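Local structure of putative HAD family hydrolase (Streptomyces avermitilis, 3MMZ) at residues P7-I12 against S156-P161; M58-T63 against I78-G83. The protein is probably a HAD-type phosphatase, forming the hydrolase domain of a larger protein thought to make CMP-N-acylneuraminate from CTP and an N-acylneuraminate. All blocks are in the same frame, centred on the assembly; numbering follows the deposited sequence.

In the fold
Interaction 2 is nested along the chain inside the long loop that interaction 1 closes, and the two lie on opposite sides of the chain's centre, their own centres 22 Å apart and their nearest atoms about 8 Å apart. Interaction 1 sets residues 7-12, just before central strand 14-17 of the parallel sheet, against the end of the last helix, 150-159. Interaction 2 pairs strand 57-62, which also bonds to strand 14-17, with the sheet's outer strand 80-82. Helix 42-53 reaches both, through Leu-51. One contact thus joins the two ends of the HAD domain; the other builds the sheet edge, and Ser-62 of its inner strand lies near the calcium ligands Asp-18 and Asp-20.

Interaction 1: residues P7-I12 against S156-P161; sequences PTAEDI and SWILGP
Ile-158, in the last turn of helix 150-159, packs against Pro-7, Ala-9 and Ile-12 of the loop that leads into strand 14-17, so the end of the HAD domain's last helix closes on its N-terminal entry. The isoleucine's two branches divide the work. CG1 lies anti to the carbonyl carbon (chi1 -53°), and CD1 beyond it touches both Pro-7 and Ile-12: Pro-7 CB stands 3.6 Å from Ile-158 CD1, the side chains crossing at about a right angle, while Ile-12 comes tip to tip, its CD1 3.8 Å from Ile-158 CD1. The other branch, CG2, sits 3.8 Å from Ala-9 CA. Beside this, Trp-157 brings CE3 of its ring to 3.7 Å from Pro-7 CD, with Trp-123 and Leu-106 of the sheet also packing on the proline. The polar link is indirect: one water donates to Pro-7 O and to Trp-157 O, each 2.7 Å away. The loop keeps its own shape, since Thr-8 N bonds Asp-11 OD2 at 2.9 Å, on the anti side of the carboxylate and 24° out of its plane, and Asp-11 N returns a bond to Thr-8 O at 3.0 Å. Ala-9 N is buried against CG2 of Ile-158, with no partner in the model. Cohesion here therefore comes mainly from apolar fit, with a single water serving both carbonyls.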
ATOM      1  N   PRO D   7      -9.247  26.049  -6.501  1.00 14.83           N
ATOM      2  CA  PRO D   7      -9.450  26.989  -7.610  1.00 15.69           C
ATOM      3  C   PRO D   7     -10.631  26.558  -8.474  1.00 17.19           C
ATOM      4  O   PRO D   7     -10.910  25.359  -8.590  1.00 17.63           O
ATOM      5  CB  PRO D   7      -8.149  26.867  -8.413  1.00 15.19           C
ATOM      6  CG  PRO D   7      -7.661  25.475  -8.111  1.00 15.51           C
ATOM      7  CD  PRO D   7      -8.018  25.251  -6.674  1.00 14.77           C
ATOM      8  N   THR D   8     -11.330  27.530  -9.047  1.00 18.93           N
ATOM      9  CA  THR D   8     -12.385  27.262 -10.015  1.00 19.82           C
ATOM     10  C   THR D   8     -12.055  28.027 -11.286  1.00 20.45           C
ATOM     11  O   THR D   8     -11.155  28.871 -11.288  1.00 20.19           O
ATOM     12  CB  THR D   8     -13.775  27.743  -9.528  1.00 19.82           C
ATOM     13  OG1 THR D   8     -13.818  29.176  -9.558  1.00 21.82           O
ATOM     14  CG2 THR D   8     -14.083  27.245  -8.119  1.00 22.09           C
ATOM     15  N   ALA D   9     -12.806  27.751 -12.355  1.00 21.50           N
ATOM     16  CA  ALA D   9     -12.633  28.437 -13.637  1.00 22.01           C
ATOM     17  C   ALA D   9     -12.665  29.967 -13.552  1.00 22.63           C
ATOM     18  O   ALA D   9     -11.999  30.640 -14.346  1.00 22.79           O
ATOM     19  CB  ALA D   9     -13.656  27.936 -14.656  1.00 22.15           C
ATOM     20  N   GLU D  10     -13.419  30.513 -12.597  1.00 23.17           N
ATOM     21  CA  GLU D  10     -13.552  31.978 -12.454  1.00 23.91           C
ATOM     22  C   GLU D  10     -12.321  32.637 -11.840  1.00 22.98           C
ATOM     23  O   GLU D  10     -12.100  33.840 -12.006  1.00 22.98           O
ATOM     24  CB  GLU D  10     -14.788  32.346 -11.627  1.00 25.30           C
ATOM     25  CG  GLU D  10     -16.107  32.241 -12.377  1.00 40.57           C
ATOM     26  CD  GLU D  10     -16.471  30.808 -12.732  1.00 26.78           C
ATOM     27  OE1 GLU D  10     -16.348  29.917 -11.852  1.00 40.80           O
ATOM     28  OE2 GLU D  10     -16.883  30.573 -13.892  1.00 40.82           O
ATOM     29  N   ASP D  11     -11.536  31.838 -11.124  1.00 22.03           N
ATOM     30  CA  ASP D  11     -10.384  32.325 -10.366  1.00 21.22           C
ATOM     31  C   ASP D  11      -9.148  32.558 -11.220  1.00 19.79           C
ATOM     32  O   ASP D  11      -8.284  33.364 -10.866  1.00 19.31           O
ATOM     33  CB  ASP D  11     -10.026  31.321  -9.265  1.00 21.71           C
ATOM     34  CG  ASP D  11     -11.073  31.247  -8.172  1.00 27.01           C
ATOM     35  OD1 ASP D  11     -11.609  32.297  -7.773  1.00 22.38           O
ATOM     36  OD2 ASP D  11     -11.356  30.130  -7.698  1.00 22.66           O
ATOM     37  N   ILE D  12      -9.049  31.836 -12.333  1.00 18.93           N
ATOM     38  CA  ILE D  12      -7.799  31.793 -13.081  1.00 18.93           C
ATOM     39  C   ILE D  12      -7.957  32.051 -14.574  1.00 17.93           C
ATOM     40  O   ILE D  12      -8.986  31.725 -15.163  1.00 17.49           O
ATOM     41  CB  ILE D  12      -7.062  30.433 -12.882  1.00 19.59           C
ATOM     42  CG1 ILE D  12      -7.934  29.264 -13.354  1.00 21.45           C
ATOM     43  CG2 ILE D  12      -6.630  30.243 -11.406  1.00 21.83           C
ATOM     44  CD1 ILE D  12      -7.163  27.958 -13.563  1.00 20.78           C
ATOM     45  N   SER D 156     -10.016  18.584 -12.905  1.00 12.55           N
ATOM     46  CA  SER D 156     -11.352  18.276 -12.365  1.00 12.56           C
ATOM     47  C   SER D 156     -11.810  19.295 -11.332  1.00 12.89           C
ATOM     48  O   SER D 156     -13.011  19.533 -11.202  1.00 12.42           O
ATOM     49  CB  SER D 156     -11.455  16.843 -11.805  1.00 13.33           C
ATOM     50  OG  SER D 156     -10.832  16.723 -10.535  1.00 23.70           O
ATOM     51  N   TRP D 157     -10.868  19.911 -10.615  1.00 13.20           N
ATOM     52  CA  TRP D 157     -11.210  21.040  -9.737  1.00 14.15           C
ATOM     53  C   TRP D 157     -11.793  22.191 -10.557  1.00 14.42           C
ATOM     54  O   TRP D 157     -12.807  22.785 -10.190  1.00 15.06           O
ATOM     55  CB  TRP D 157      -9.975  21.564  -8.994  1.00 14.74           C
ATOM     56  CG  TRP D 157      -9.331  20.614  -8.048  1.00 15.58           C
ATOM     57  CD1 TRP D 157      -9.852  19.448  -7.547  1.00 15.49           C
ATOM     58  CD2 TRP D 157      -8.048  20.774  -7.442  1.00 15.52           C
ATOM     59  NE1 TRP D 157      -8.952  18.863  -6.684  1.00 16.09           N
ATOM     60  CE2 TRP D 157      -7.835  19.653  -6.608  1.00 15.59           C
ATOM     61  CE3 TRP D 157      -7.040  21.749  -7.548  1.00 15.63           C
ATOM     62  CZ2 TRP D 157      -6.658  19.485  -5.859  1.00 15.82           C
ATOM     63  CZ3 TRP D 157      -5.868  21.575  -6.813  1.00 15.62           C
ATOM     64  CH2 TRP D 157      -5.695  20.457  -5.973  1.00 15.51           C
ATOM     65  N   ILE D 158     -11.129  22.509 -11.661  1.00 14.09           N
ATOM     66  CA  ILE D 158     -11.492  23.650 -12.491  1.00 14.70           C
ATOM     67  C   ILE D 158     -12.750  23.365 -13.319  1.00 14.77           C
ATOM     68  O   ILE D 158     -13.635  24.220 -13.429  1.00 14.98           O
ATOM     69  CB  ILE D 158     -10.305  24.070 -13.429  1.00 15.60           C
ATOM     70  CG1 ILE D 158      -9.007  24.311 -12.633  1.00 17.46           C
ATOM     71  CG2 ILE D 158     -10.673  25.285 -14.300  1.00 16.90           C
ATOM     72  CD1 ILE D 158      -9.133  25.349 -11.535  1.00 16.46           C
ATOM     73  N   LEU D 159     -12.837  22.168 -13.890  1.00 14.36           N
ATOM     74  CA  LEU D 159     -13.880  21.869 -14.890  1.00 14.31           C
ATOM     75  C   LEU D 159     -14.985  20.923 -14.413  1.00 14.00           C
ATOM     76  O   LEU D 159     -15.996  20.738 -15.099  1.00 13.91           O
ATOM     77  CB  LEU D 159     -13.241  21.314 -16.168  1.00 14.83           C
ATOM     78  CG  LEU D 159     -12.202  22.218 -16.833  1.00 12.43           C
ATOM     79  CD1 LEU D 159     -11.457  21.445 -17.926  1.00 15.24           C
ATOM     80  CD2 LEU D 159     -12.829  23.503 -17.382  1.00 15.36           C
ATOM     81  N   GLY D 160     -14.794  20.337 -13.241  1.00 13.32           N
ATOM     82  CA  GLY D 160     -15.739  19.352 -12.724  1.00 13.40           C
ATOM     83  C   GLY D 160     -15.377  17.933 -13.126  1.00 13.96           C
ATOM     84  O   GLY D 160     -14.462  17.713 -13.933  1.00 13.35           O
ATOM     85  N   PRO D 161     -16.107  16.952 -12.573  1.00 15.25           N
ATOM     86  CA  PRO D 161     -15.784  15.536 -12.754  1.00 15.94           C
ATOM     87  C   PRO D 161     -15.800  15.054 -14.209  1.00 16.29           C
ATOM     88  O   PRO D 161     -15.083  14.108 -14.524  1.00 17.08           O
ATOM     89  CB  PRO D 161     -16.857  14.819 -11.916  1.00 16.22           C
ATOM     90  CG  PRO D 161     -17.323  15.834 -10.928  1.00 27.10           C
ATOM     91  CD  PRO D 161     -17.257  17.145 -11.668  1.00 15.50           C
TER
HETATM   92  O   HOH W   1     -12.926  23.866  -7.675  1.00 24.18           O

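Interaction 2: residues M58-T63 against I78-G83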
HETATM    1  N   MSE D  58      -2.111  28.288 -21.496  1.00 22.02           N
HETATM    2  CA  MSE D  58      -1.288  27.192 -20.972  1.00 24.08           C
HETATM    3  C   MSE D  58       0.196  27.445 -21.183  1.00 22.69           C
HETATM    4  O   MSE D  58       0.587  28.192 -22.091  1.00 22.69           O
HETATM    5  CB  MSE D  58      -1.644  25.866 -21.650  1.00 27.22           C
HETATM    6  CG  MSE D  58      -3.127  25.606 -21.852  1.00 24.09           C
HETATM    7 SE   MSE D  58      -4.060  25.251 -20.171  1.00 32.53          SE
HETATM    8  CE  MSE D  58      -3.072  23.705 -19.507  1.00 23.43           C
ATOM      9  N   LEU D  59       1.020  26.803 -20.356  1.00 20.37           N
ATOM     10  CA  LEU D  59       2.470  26.918 -20.466  1.00 18.48           C
ATOM     11  C   LEU D  59       3.160  25.850 -19.645  1.00 17.70           C
ATOM     12  O   LEU D  59       2.785  25.614 -18.500  1.00 17.24           O
ATOM     13  CB  LEU D  59       2.946  28.292 -19.986  1.00 17.88           C
ATOM     14  CG  LEU D  59       4.447  28.595 -20.126  1.00 17.20           C
ATOM     15  CD1 LEU D  59       4.861  28.707 -21.585  1.00 17.62           C
ATOM     16  CD2 LEU D  59       4.836  29.842 -19.352  1.00 17.94           C
ATOM     17  N   ILE D  60       4.172  25.220 -20.237  1.00 17.02           N
ATOM     18  CA  ILE D  60       5.109  24.394 -19.490  1.00 16.71           C
ATOM     19  C   ILE D  60       6.403  25.175 -19.292  1.00 17.80           C
ATOM     20  O   ILE D  60       6.992  25.679 -20.257  1.00 17.44           O
ATOM     21  CB  ILE D  60       5.389  23.062 -20.208  1.00 16.14           C
ATOM     22  CG1 ILE D  60       4.119  22.204 -20.204  1.00 15.13           C
ATOM     23  CG2 ILE D  60       6.542  22.336 -19.542  1.00 15.15           C
ATOM     24  CD1 ILE D  60       4.184  20.977 -21.089  1.00 16.23           C
ATOM     25  N   LEU D  61       6.829  25.260 -18.035  1.00 19.37           N
ATOM     26  CA  LEU D  61       8.003  26.022 -17.634  1.00 21.52           C
ATOM     27  C   LEU D  61       9.028  25.085 -16.999  1.00 24.50           C
ATOM     28  O   LEU D  61       8.700  24.359 -16.066  1.00 24.21           O
ATOM     29  CB  LEU D  61       7.579  27.100 -16.631  1.00 20.91           C
ATOM     30  CG  LEU D  61       8.597  28.110 -16.102  1.00 22.78           C
ATOM     31  CD1 LEU D  61       9.098  29.005 -17.227  1.00 20.80           C
ATOM     32  CD2 LEU D  61       7.960  28.952 -15.018  1.00 21.08           C
ATOM     33  N   SER D  62      10.263  25.097 -17.505  1.00 27.77           N
ATOM     34  CA  SER D  62      11.321  24.239 -16.952  1.00 30.83           C
ATOM     35  C   SER D  62      12.724  24.855 -17.021  1.00 33.32           C
ATOM     36  O   SER D  62      13.025  25.641 -17.916  1.00 33.38           O
ATOM     37  CB  SER D  62      11.304  22.853 -17.612  1.00 31.27           C
ATOM     38  OG  SER D  62      12.118  21.938 -16.895  1.00 27.11           O
ATOM     39  N   THR D  63      13.567  24.482 -16.056  1.00 35.65           N
ATOM     40  CA  THR D  63      14.938  24.982 -15.934  1.00 37.84           C
ATOM     41  C   THR D  63      15.912  24.274 -16.881  1.00 39.67           C
ATOM     42  O   THR D  63      16.896  24.871 -17.321  1.00 40.10           O
ATOM     43  CB  THR D  63      15.464  24.835 -14.466  1.00 37.99           C
ATOM     44  OG1 THR D  63      14.485  25.324 -13.543  1.00 47.94           O
ATOM     45  CG2 THR D  63      16.769  25.600 -14.251  1.00 47.87           C
ATOM     46  N   ILE D  78       0.877  22.835 -26.478  1.00 21.22           N
ATOM     47  CA  ILE D  78       1.032  23.980 -25.573  1.00 20.74           C
ATOM     48  C   ILE D  78       2.475  24.495 -25.579  1.00 19.27           C
ATOM     49  O   ILE D  78       3.412  23.712 -25.775  1.00 17.96           O
ATOM     50  CB  ILE D  78       0.535  23.691 -24.113  1.00 21.29           C
ATOM     51  CG1 ILE D  78       1.335  22.566 -23.455  1.00 23.42           C
ATOM     52  CG2 ILE D  78      -0.977  23.412 -24.083  1.00 23.32           C
ATOM     53  CD1 ILE D  78       0.982  22.360 -21.977  1.00 21.90           C
ATOM     54  N   PRO D  79       2.659  25.818 -25.380  1.00 19.56           N
ATOM     55  CA  PRO D  79       4.007  26.374 -25.470  1.00 19.78           C
ATOM     56  C   PRO D  79       4.916  25.927 -24.325  1.00 19.74           C
ATOM     57  O   PRO D  79       4.441  25.559 -23.246  1.00 19.17           O
ATOM     58  CB  PRO D  79       3.783  27.896 -25.413  1.00 19.94           C
ATOM     59  CG  PRO D  79       2.323  28.107 -25.608  1.00 23.26           C
ATOM     60  CD  PRO D  79       1.646  26.863 -25.139  1.00 19.84           C
ATOM     61  N   VAL D  80       6.211  25.937 -24.599  1.00 19.71           N
ATOM     62  CA  VAL D  80       7.220  25.666 -23.602  1.00 20.40           C
ATOM     63  C   VAL D  80       8.104  26.900 -23.390  1.00 20.96           C
ATOM     64  O   VAL D  80       8.377  27.657 -24.324  1.00 19.69           O
ATOM     65  CB  VAL D  80       8.058  24.402 -23.973  1.00 20.86           C
ATOM     66  CG1 VAL D  80       8.919  24.635 -25.222  1.00 29.52           C
ATOM     67  CG2 VAL D  80       8.914  23.953 -22.795  1.00 29.53           C
ATOM     68  N   LEU D  81       8.513  27.100 -22.143  1.00 22.82           N
ATOM     69  CA  LEU D  81       9.513  28.085 -21.786  1.00 25.70           C
ATOM     70  C   LEU D  81      10.502  27.310 -20.920  1.00 28.54           C
ATOM     71  O   LEU D  81      10.276  27.123 -19.729  1.00 27.96           O
ATOM     72  CB  LEU D  81       8.846  29.237 -21.022  1.00 25.80           C
ATOM     73  CG  LEU D  81       9.502  30.596 -20.759  1.00 24.43           C
ATOM     74  CD1 LEU D  81       9.871  31.336 -22.043  1.00 26.21           C
ATOM     75  CD2 LEU D  81       8.564  31.445 -19.898  1.00 26.22           C
ATOM     76  N   HIS D  82      11.571  26.802 -21.534  1.00 31.78           N
ATOM     77  CA  HIS D  82      12.513  25.941 -20.809  1.00 34.89           C
ATOM     78  C   HIS D  82      13.990  26.219 -21.121  1.00 36.45           C
ATOM     79  O   HIS D  82      14.308  26.966 -22.051  1.00 36.38           O
ATOM     80  CB  HIS D  82      12.163  24.454 -20.998  1.00 36.29           C
ATOM     81  CG  HIS D  82      12.842  23.813 -22.168  1.00 38.43           C
ATOM     82  ND1 HIS D  82      13.794  22.824 -22.025  1.00 37.42           N
ATOM     83  CD2 HIS D  82      12.716  24.025 -23.500  1.00 37.40           C
ATOM     84  CE1 HIS D  82      14.220  22.450 -23.218  1.00 38.25           C
ATOM     85  NE2 HIS D  82      13.582  23.164 -24.130  1.00 38.21           N
ATOM     86  N   GLY D  83      14.877  25.604 -20.332  1.00 37.85           N
ATOM     87  CA  GLY D  83      16.317  25.893 -20.374  1.00 38.75           C
ATOM     88  C   GLY D  83      16.629  27.248 -19.756  1.00 39.62           C
ATOM     89  O   GLY D  83      17.606  27.900 -20.133  1.00 40.05           O
TER
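Ile-78 and Ile-60 meet at about a right angle, their CD1 atoms 3.6 Å apart, where the chain enters outer strand 80-82. The other branch of Ile-78 reaches the selenomethionine Met-58: CG2 lies 3.5 Å from Met-58 CB, the side chains slanting across each other. Ile-48 of helix 42-53 packs on both. With CG1 of Ile-78 between its own N and carbonyl carbon (chi1 62°), CG2 is left anti to that carbon, on the Met-58 side. An alanine at Ile-78 would probably open a gap between Met-58 CG and Ile-60 CD1 and leave the end of Ile-60 less firmly held. On the other face, Leu-61 and Leu-81 run side by side and point the same way, CD1 of Leu-61 3.7 Å from CD2 of Leu-81; Leu-59 crosses Leu-81 obliquely, and helix 87-98 packs over Leu-59 and Leu-61. Between the faces runs a parallel ladder. Ile-60 N bonds Pro-79 O, nearly straight at 177°. Leu-81 N then bonds Ile-60 O at 2.8 Å, and Ser-62 N bonds Leu-81 O. Helix 68-76 makes the beta-alpha-beta crossover, touching Ile-60 and Val-80. Ser-62, probably the HAD motif II position, has its side chain about 5 Å from those of Asp-18 and Asp-20. Backbone bonds and apolar contacts on both faces thus hold the strands together up to Ser-62, and probably help place this end beside the calcium site.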